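Local coordinates for protein nigritoxine (Vibrio nigripulchritudo, PDB 5M41) that is a bacterial toxin active against crustaceans and insects, built on a new fold, at residues 291-297 with 339-344; 330-336 with 441-447. All blocks are in the same frame, centred on the assembly; numbering follows the deposited sequence.

Both contacts belong to one antiparallel sheet in the middle of the elongated chain, and together they illustrate the two ways a sheet is held: edge to edge in its plane, and by packing on its face. Contact 1 pairs strand 293-296 with strand 340-348 through backbone hydrogen bonds and is partly buried. Contact 2 lies deeper and sets the turn 441-443 and the first turn of helix 444-457 against strand 328-336, mostly through side chains, with a polar cluster beside aromatic packing. The centres are about 10 Å apart, and strands 328-336 and 340-348 are neighbours: Val342 N lies 2.8 Å from Ala334 O, a probable hydrogen bond. The same helix touches both, with Phe446 also packing on Lys344.

Contact 1 (291-297 with 339-344); sequences TQLLMSA and GKIVAK
An antiparallel beta ladder joins strand 293-296 to strand 340-344, their axes 4.7 Å apart at closest and their directions 153° apart. Leu293-Ala343 and Met295-Ile341 are hydrogen-bonded pairs (CA-CA 5.1 and 5.4 Å); Leu294-Val342 and Ser296-Lys340 are non-hydrogen-bonded (4.4 and 4.5 Å). Each hydrogen-bonded pair is satisfied both ways: Leu293 N to Ala343 O 2.8 Å, Ala343 N to Leu293 O 2.9 Å, Met295 N to Ile341 O and Ile341 N to Met295 O both 2.9 Å. Beyond the strand end, Ala297 N donates to Gly339 O at 2.9 Å. Through their backbones Val342 and Lys344 bond Ala334 and Ser332 of strand 328-336, so 340-344 has partners on both sides. On one face Met295 (chi1 m) brings CE to 3.9 Å from Ala343 CB, beside Leu293 and Ile341; on the other, Leu294 CD1 lies 4.2 Å from Val342 CB, toward helix 444-457. Gln292 NE2 donates to Val450 O of that helix, while extended Lys344 places NZ 3.0 Å from Gln292 OE1, a hydrogen bond.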
ATOM      1  N   THR A 291      10.136 -13.746  -2.083  1.00 72.04           N
ATOM      2  CA  THR A 291       8.991 -14.685  -2.176  1.00 67.94           C
ATOM      3  C   THR A 291       7.634 -13.963  -2.024  1.00 62.47           C
ATOM      4  O   THR A 291       7.577 -12.927  -1.376  1.00 62.16           O
ATOM      5  CB  THR A 291       9.137 -15.843  -1.170  1.00 70.37           C
ATOM      6  OG1 THR A 291       7.964 -16.667  -1.200  1.00 72.02           O
ATOM      7  CG2 THR A 291       9.371 -15.334   0.221  1.00 66.03           C
ATOM      8  N   GLN A 292       6.563 -14.471  -2.642  1.00 55.37           N
ATOM      9  CA  GLN A 292       5.292 -13.726  -2.710  1.00 50.92           C
ATOM     10  C   GLN A 292       4.078 -14.643  -2.739  1.00 50.98           C
ATOM     11  O   GLN A 292       4.199 -15.783  -3.150  1.00 49.13           O
ATOM     12  CB  GLN A 292       5.276 -12.800  -3.929  1.00 47.96           C
ATOM     13  CG  GLN A 292       5.020 -13.480  -5.284  1.00 48.60           C
ATOM     14  CD  GLN A 292       5.421 -12.564  -6.432  1.00 48.09           C
ATOM     15  OE1 GLN A 292       6.276 -11.695  -6.268  1.00 51.43           O
ATOM     16  NE2 GLN A 292       4.796 -12.734  -7.576  1.00 47.13           N
ATOM     17  N   LEU A 293       2.915 -14.145  -2.316  1.00 48.15           N
ATOM     18  CA  LEU A 293       1.668 -14.919  -2.428  1.00 47.88           C
ATOM     19  C   LEU A 293       0.624 -14.169  -3.243  1.00 48.02           C
ATOM     20  O   LEU A 293       0.105 -13.140  -2.804  1.00 46.15           O
ATOM     21  CB  LEU A 293       1.104 -15.291  -1.049  1.00 48.01           C
ATOM     22  CG  LEU A 293      -0.214 -16.066  -0.904  1.00 49.53           C
ATOM     23  CD1 LEU A 293      -0.185 -17.425  -1.608  1.00 52.91           C
ATOM     24  CD2 LEU A 293      -0.516 -16.257   0.578  1.00 50.87           C
ATOM     25  N   LEU A 294       0.317 -14.693  -4.427  1.00 47.35           N
ATOM     26  CA  LEU A 294      -0.640 -14.062  -5.328  1.00 48.58           C
ATOM     27  C   LEU A 294      -2.008 -14.649  -5.046  1.00 48.06           C
ATOM     28  O   LEU A 294      -2.154 -15.863  -5.005  1.00 51.68           O
ATOM     29  CB  LEU A 294      -0.261 -14.318  -6.799  1.00 51.71           C
ATOM     30  CG  LEU A 294      -1.146 -13.563  -7.808  1.00 49.77           C
ATOM     31  CD1 LEU A 294      -1.169 -12.055  -7.549  1.00 47.10           C
ATOM     32  CD2 LEU A 294      -0.752 -13.865  -9.244  1.00 49.55           C
ATOM     33  N   MET A 295      -3.012 -13.799  -4.855  1.00 46.42           N
ATOM     34  CA  MET A 295      -4.353 -14.277  -4.530  1.00 48.35           C
ATOM     35  C   MET A 295      -5.402 -13.498  -5.305  1.00 50.58           C
ATOM     36  O   MET A 295      -5.120 -12.419  -5.839  1.00 48.35           O
ATOM     37  CB  MET A 295      -4.625 -14.100  -3.038  1.00 47.36           C
ATOM     38  CG  MET A 295      -3.687 -14.871  -2.128  1.00 49.40           C
ATOM     39  SD  MET A 295      -3.806 -14.328  -0.412  1.00 50.96           S
ATOM     40  CE  MET A 295      -2.858 -12.812  -0.399  1.00 46.36           C
ATOM     41  N   SER A 296      -6.618 -14.030  -5.332  1.00 50.97           N
ATOM     42  CA  SER A 296      -7.741 -13.348  -5.950  1.00 54.74           C
ATOM     43  C   SER A 296      -8.380 -12.414  -4.933  1.00 53.55           C
ATOM     44  O   SER A 296      -8.558 -12.785  -3.782  1.00 55.06           O
ATOM     45  CB  SER A 296      -8.773 -14.371  -6.433  1.00 57.66           C
ATOM     46  OG  SER A 296      -9.919 -13.715  -6.954  1.00 59.96           O
ATOM     47  N   ALA A 297      -8.713 -11.199  -5.353  1.00 53.78           N
ATOM     48  CA  ALA A 297      -9.416 -10.263  -4.477  1.00 56.72           C
ATOM     49  C   ALA A 297     -10.933 -10.285  -4.721  1.00 58.49           C
ATOM     50  O   ALA A 297     -11.663  -9.499  -4.135  1.00 58.97           O
ATOM     51  CB  ALA A 297      -8.857  -8.848  -4.629  1.00 53.33           C
ATOM     52  N   GLY A 339      -7.962  -7.703 -10.727  1.00 47.48           N
ATOM     53  CA  GLY A 339      -8.654  -8.030  -9.486  1.00 48.59           C
ATOM     54  C   GLY A 339      -7.909  -8.990  -8.582  1.00 45.83           C
ATOM     55  O   GLY A 339      -8.531  -9.743  -7.839  1.00 46.97           O
ATOM     56  N   LYS A 340      -6.581  -8.962  -8.641  1.00 45.49           N
ATOM     57  CA  LYS A 340      -5.760  -9.775  -7.749  1.00 46.10           C
ATOM     58  C   LYS A 340      -5.080  -8.914  -6.683  1.00 45.52           C
ATOM     59  O   LYS A 340      -5.084  -7.672  -6.786  1.00 45.32           O
ATOM     60  CB  LYS A 340      -4.721 -10.566  -8.540  1.00 48.54           C
ATOM     61  CG  LYS A 340      -5.316 -11.688  -9.389  1.00 54.45           C
ATOM     62  CD  LYS A 340      -4.311 -12.198 -10.414  1.00 59.79           C
ATOM     63  CE  LYS A 340      -4.936 -13.230 -11.360  1.00 64.74           C
ATOM     64  NZ  LYS A 340      -5.419 -14.444 -10.633  1.00 67.83           N
ATOM     65  N   ILE A 341      -4.530  -9.577  -5.665  1.00 43.01           N
ATOM     66  CA  ILE A 341      -3.720  -8.939  -4.620  1.00 43.45           C
ATOM     67  C   ILE A 341      -2.511  -9.822  -4.360  1.00 41.91           C
ATOM     68  O   ILE A 341      -2.641 -11.030  -4.250  1.00 41.76           O
ATOM     69  CB  ILE A 341      -4.481  -8.767  -3.282  1.00 45.63           C
ATOM     70  CG1 ILE A 341      -5.502  -7.651  -3.402  1.00 49.60           C
ATOM     71  CG2 ILE A 341      -3.519  -8.352  -2.163  1.00 45.79           C
ATOM     72  CD1 ILE A 341      -6.281  -7.396  -2.122  1.00 53.88           C
ATOM     73  N   VAL A 342      -1.331  -9.216  -4.286  1.00 41.48           N
ATOM     74  CA  VAL A 342      -0.142  -9.947  -3.881  1.00 41.54           C
ATOM     75  C   VAL A 342       0.217  -9.568  -2.436  1.00 40.86           C
ATOM     76  O   VAL A 342       0.179  -8.385  -2.071  1.00 39.65           O
ATOM     77  CB  VAL A 342       1.037  -9.740  -4.872  1.00 41.73           C
ATOM     78  CG1 VAL A 342       1.532  -8.301  -4.869  1.00 41.22           C
ATOM     79  CG2 VAL A 342       2.176 -10.716  -4.596  1.00 41.77           C
ATOM     80  N   ALA A 343       0.504 -10.574  -1.610  1.00 38.52           N
ATOM     81  CA  ALA A 343       1.121 -10.337  -0.306  1.00 39.59           C
ATOM     82  C   ALA A 343       2.603 -10.609  -0.462  1.00 40.88           C
ATOM     83  O   ALA A 343       2.996 -11.595  -1.104  1.00 38.94           O
ATOM     84  CB  ALA A 343       0.538 -11.252   0.757  1.00 39.72           C
ATOM     85  N   LYS A 344       3.413  -9.726   0.110  1.00 39.60           N
ATOM     86  CA  LYS A 344       4.851  -9.833   0.037  1.00 41.59           C
ATOM     87  C   LYS A 344       5.455  -9.136   1.243  1.00 41.73           C
ATOM     88  O   LYS A 344       5.056  -8.014   1.564  1.00 41.00           O
ATOM     89  CB  LYS A 344       5.348  -9.159  -1.251  1.00 43.15           C
ATOM     90  CG  LYS A 344       6.793  -9.457  -1.607  1.00 48.75           C
ATOM     91  CD  LYS A 344       7.065  -9.274  -3.110  1.00 49.60           C
ATOM     92  CE  LYS A 344       8.477  -9.758  -3.489  1.00 50.76           C
ATOM     93  NZ  LYS A 344       8.515 -10.265  -4.912  1.00 56.49           N
TER

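Contact 2 (330-336 with 441-447)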
ATOM      1  N   SER A 330       7.724  -4.971   6.514  1.00 38.06           N
ATOM      2  CA  SER A 330       6.587  -4.382   5.863  1.00 37.39           C
ATOM      3  C   SER A 330       5.860  -5.548   5.212  1.00 39.23           C
ATOM      4  O   SER A 330       6.425  -6.223   4.335  1.00 40.03           O
ATOM      5  CB  SER A 330       7.043  -3.388   4.802  1.00 36.86           C
ATOM      6  OG  SER A 330       5.952  -2.990   3.980  1.00 39.40           O
ATOM      7  N   LEU A 331       4.641  -5.821   5.664  1.00 37.15           N
ATOM      8  CA  LEU A 331       3.799  -6.749   4.941  1.00 37.05           C
ATOM      9  C   LEU A 331       2.992  -5.928   3.941  1.00 37.28           C
ATOM     10  O   LEU A 331       2.076  -5.178   4.323  1.00 35.59           O
ATOM     11  CB  LEU A 331       2.912  -7.563   5.890  1.00 36.62           C
ATOM     12  CG  LEU A 331       1.675  -8.299   5.351  1.00 38.74           C
ATOM     13  CD1 LEU A 331       2.027  -9.354   4.317  1.00 38.91           C
ATOM     14  CD2 LEU A 331       0.930  -8.937   6.508  1.00 39.44           C
ATOM     15  N   SER A 332       3.347  -6.055   2.667  1.00 34.55           N
ATOM     16  CA  SER A 332       2.682  -5.315   1.600  1.00 35.42           C
ATOM     17  C   SER A 332       1.514  -6.110   1.073  1.00 35.51           C
ATOM     18  O   SER A 332       1.662  -7.275   0.756  1.00 37.01           O
ATOM     19  CB  SER A 332       3.637  -5.048   0.424  1.00 37.49           C
ATOM     20  OG  SER A 332       4.628  -4.093   0.767  1.00 38.86           O
ATOM     21  N   LEU A 333       0.357  -5.469   0.976  1.00 33.98           N
ATOM     22  CA  LEU A 333      -0.777  -6.051   0.300  1.00 34.99           C
ATOM     23  C   LEU A 333      -1.039  -5.119  -0.860  1.00 36.58           C
ATOM     24  O   LEU A 333      -1.516  -3.986  -0.679  1.00 37.86           O
ATOM     25  CB  LEU A 333      -1.958  -6.154   1.256  1.00 36.07           C
ATOM     26  CG  LEU A 333      -1.701  -7.027   2.493  1.00 36.46           C
ATOM     27  CD1 LEU A 333      -2.785  -6.804   3.527  1.00 38.00           C
ATOM     28  CD2 LEU A 333      -1.623  -8.503   2.110  1.00 37.68           C
ATOM     29  N   ALA A 334      -0.664  -5.581  -2.048  1.00 37.49           N
ATOM     30  CA  ALA A 334      -0.662  -4.748  -3.239  1.00 37.48           C
ATOM     31  C   ALA A 334      -1.643  -5.302  -4.230  1.00 38.54           C
ATOM     32  O   ALA A 334      -1.570  -6.471  -4.583  1.00 39.80           O
ATOM     33  CB  ALA A 334       0.726  -4.703  -3.855  1.00 38.30           C
ATOM     34  N   ALA A 335      -2.560  -4.456  -4.687  1.00 40.02           N
ATOM     35  CA  ALA A 335      -3.448  -4.812  -5.773  1.00 40.70           C
ATOM     36  C   ALA A 335      -2.626  -5.102  -7.029  1.00 41.40           C
ATOM     37  O   ALA A 335      -1.518  -4.563  -7.222  1.00 39.54           O
ATOM     38  CB  ALA A 335      -4.435  -3.705  -6.036  1.00 40.69           C
ATOM     39  N   ILE A 336      -3.172  -5.980  -7.857  1.00 41.28           N
ATOM     40  CA  ILE A 336      -2.529  -6.435  -9.089  1.00 41.53           C
ATOM     41  C   ILE A 336      -3.592  -6.379 -10.209  1.00 41.93           C
ATOM     42  O   ILE A 336      -4.730  -6.774  -9.983  1.00 42.17           O
ATOM     43  CB  ILE A 336      -1.976  -7.882  -8.902  1.00 42.28           C
ATOM     44  CG1 ILE A 336      -0.753  -7.912  -7.943  1.00 41.57           C
ATOM     45  CG2 ILE A 336      -1.644  -8.548 -10.230  1.00 43.52           C
ATOM     46  CD1 ILE A 336       0.448  -7.078  -8.391  1.00 42.35           C
ATOM     47  N   ALA A 441       6.736   0.319   0.369  1.00 39.29           N
ATOM     48  CA  ALA A 441       7.529  -0.653  -0.347  1.00 41.37           C
ATOM     49  C   ALA A 441       6.983  -0.858  -1.758  1.00 42.49           C
ATOM     50  O   ALA A 441       7.698  -1.388  -2.600  1.00 43.36           O
ATOM     51  CB  ALA A 441       7.545  -1.966   0.396  1.00 39.96           C
ATOM     52  N   GLN A 442       5.734  -0.442  -2.016  1.00 40.26           N
ATOM     53  CA  GLN A 442       5.076  -0.686  -3.328  1.00 40.57           C
ATOM     54  C   GLN A 442       5.573   0.292  -4.400  1.00 42.95           C
ATOM     55  O   GLN A 442       4.853   1.175  -4.853  1.00 42.62           O
ATOM     56  CB  GLN A 442       3.557  -0.656  -3.171  1.00 38.40           C
ATOM     57  CG  GLN A 442       3.112  -1.739  -2.187  1.00 37.07           C
ATOM     58  CD  GLN A 442       1.617  -1.829  -1.967  1.00 37.24           C
ATOM     59  OE1 GLN A 442       0.807  -1.529  -2.862  1.00 38.33           O
ATOM     60  NE2 GLN A 442       1.236  -2.275  -0.781  1.00 34.85           N
ATOM     61  N   THR A 443       6.846   0.153  -4.748  1.00 44.11           N
ATOM     62  CA  THR A 443       7.469   1.009  -5.731  1.00 46.92           C
ATOM     63  C   THR A 443       7.281   0.433  -7.143  1.00 49.76           C
ATOM     64  O   THR A 443       6.719  -0.671  -7.348  1.00 48.06           O
ATOM     65  CB  THR A 443       8.979   1.099  -5.476  1.00 48.35           C
ATOM     66  OG1 THR A 443       9.518  -0.222  -5.517  1.00 47.03           O
ATOM     67  CG2 THR A 443       9.304   1.747  -4.093  1.00 45.63           C
ATOM     68  N   LYS A 444       7.776   1.195  -8.117  1.00 53.02           N
ATOM     69  CA  LYS A 444       7.867   0.762  -9.506  1.00 54.67           C
ATOM     70  C   LYS A 444       8.564  -0.591  -9.607  1.00 52.91           C
ATOM     71  O   LYS A 444       8.027  -1.517 -10.190  1.00 54.08           O
ATOM     72  CB  LYS A 444       8.627   1.816 -10.313  1.00 59.37           C
ATOM     73  CG  LYS A 444       8.544   1.661 -11.829  1.00 64.59           C
ATOM     74  CD  LYS A 444       9.686   2.434 -12.495  1.00 70.54           C
ATOM     75  CE  LYS A 444       9.292   2.983 -13.858  1.00 74.50           C
ATOM     76  NZ  LYS A 444       8.619   1.958 -14.702  1.00 74.22           N
ATOM     77  N   SER A 445       9.744  -0.722  -9.020  1.00 54.13           N
ATOM     78  CA  SER A 445      10.513  -1.944  -9.205  1.00 56.81           C
ATOM     79  C   SER A 445       9.869  -3.140  -8.483  1.00 55.74           C
ATOM     80  O   SER A 445       9.903  -4.264  -8.991  1.00 57.11           O
ATOM     81  CB  SER A 445      11.954  -1.739  -8.773  1.00 61.06           C
ATOM     82  OG  SER A 445      11.977  -1.273  -7.443  1.00 61.00           O
ATOM     83  N   PHE A 446       9.247  -2.878  -7.329  1.00 50.76           N
ATOM     84  CA  PHE A 446       8.495  -3.886  -6.585  1.00 46.59           C
ATOM     85  C   PHE A 446       7.529  -4.633  -7.513  1.00 45.06           C
ATOM     86  O   PHE A 446       7.501  -5.867  -7.524  1.00 44.43           O
ATOM     87  CB  PHE A 446       7.762  -3.176  -5.423  1.00 44.07           C
ATOM     88  CG  PHE A 446       6.784  -4.030  -4.671  1.00 42.41           C
ATOM     89  CD1 PHE A 446       7.161  -4.666  -3.471  1.00 41.51           C
ATOM     90  CD2 PHE A 446       5.458  -4.144  -5.106  1.00 41.30           C
ATOM     91  CE1 PHE A 446       6.248  -5.431  -2.743  1.00 40.15           C
ATOM     92  CE2 PHE A 446       4.543  -4.907  -4.379  1.00 41.90           C
ATOM     93  CZ  PHE A 446       4.938  -5.556  -3.196  1.00 39.72           C
ATOM     94  N   PHE A 447       6.744  -3.889  -8.290  1.00 46.07           N
ATOM     95  CA  PHE A 447       5.808  -4.490  -9.245  1.00 47.17           C
ATOM     96  C   PHE A 447       6.507  -5.195 -10.427  1.00 49.43           C
ATOM     97  O   PHE A 447       6.016  -6.218 -10.910  1.00 47.49           O
ATOM     98  CB  PHE A 447       4.748  -3.483  -9.721  1.00 46.53           C
ATOM     99  CG  PHE A 447       3.777  -3.104  -8.638  1.00 45.01           C
ATOM    100  CD1 PHE A 447       2.768  -3.964  -8.277  1.00 42.48           C
ATOM    101  CD2 PHE A 447       3.931  -1.911  -7.934  1.00 45.14           C
ATOM    102  CE1 PHE A 447       1.893  -3.643  -7.235  1.00 42.96           C
ATOM    103  CE2 PHE A 447       3.081  -1.582  -6.897  1.00 44.75           C
ATOM    104  CZ  PHE A 447       2.052  -2.449  -6.550  1.00 42.46           C
TER
HETATM  105  O   HOH W   1       6.124  -0.343   3.378  1.00 36.85           O
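Strand 330-336 runs extended while 441-447 turns beside it and enters a helix. Gln442 (phi -78°, psi 67°) centres an inverse gamma turn closed by Thr443 N to Ala441 O at 2.8 Å, and Thr443 is the N-cap, its OG1 accepting from Phe446 N at 3.2 Å. The backbones stay apart, CA-CA 7.0 Å for both Ser332-Ala441 and Ala334-Gln442, so side chains fill the gap. Ser330, Ser332 and Ala334, alternate residues of the strand, point their CB toward the turn. Ala334 CB lies 3.9 Å from Phe446 CE2 and 3.7 Å from Phe447 CE1, and Ile336 CD1 meets the Phe447 ring edge, 3.9 Å from its CD1. Gln442 reaches to the strand, where its NE2 makes a weak hydrogen bond to Leu333 O at 3.2 Å; NE2 also bonds Asp368 and OE1 bonds Thr365. Ser332 OG and Ala441 N bond Asp368 as well. A water 2.7 Å from Ser330 OG accepts weakly from Ala441 N at 3.1 Å. The chemistry grades from polar to apolar along the strand: buried hydrogen-bonding groups converge on Asp368 from both segments, while farther along, Ala334, small enough for both rings to approach, and Ile336 give Phe446 and Phe447 an apolar surface.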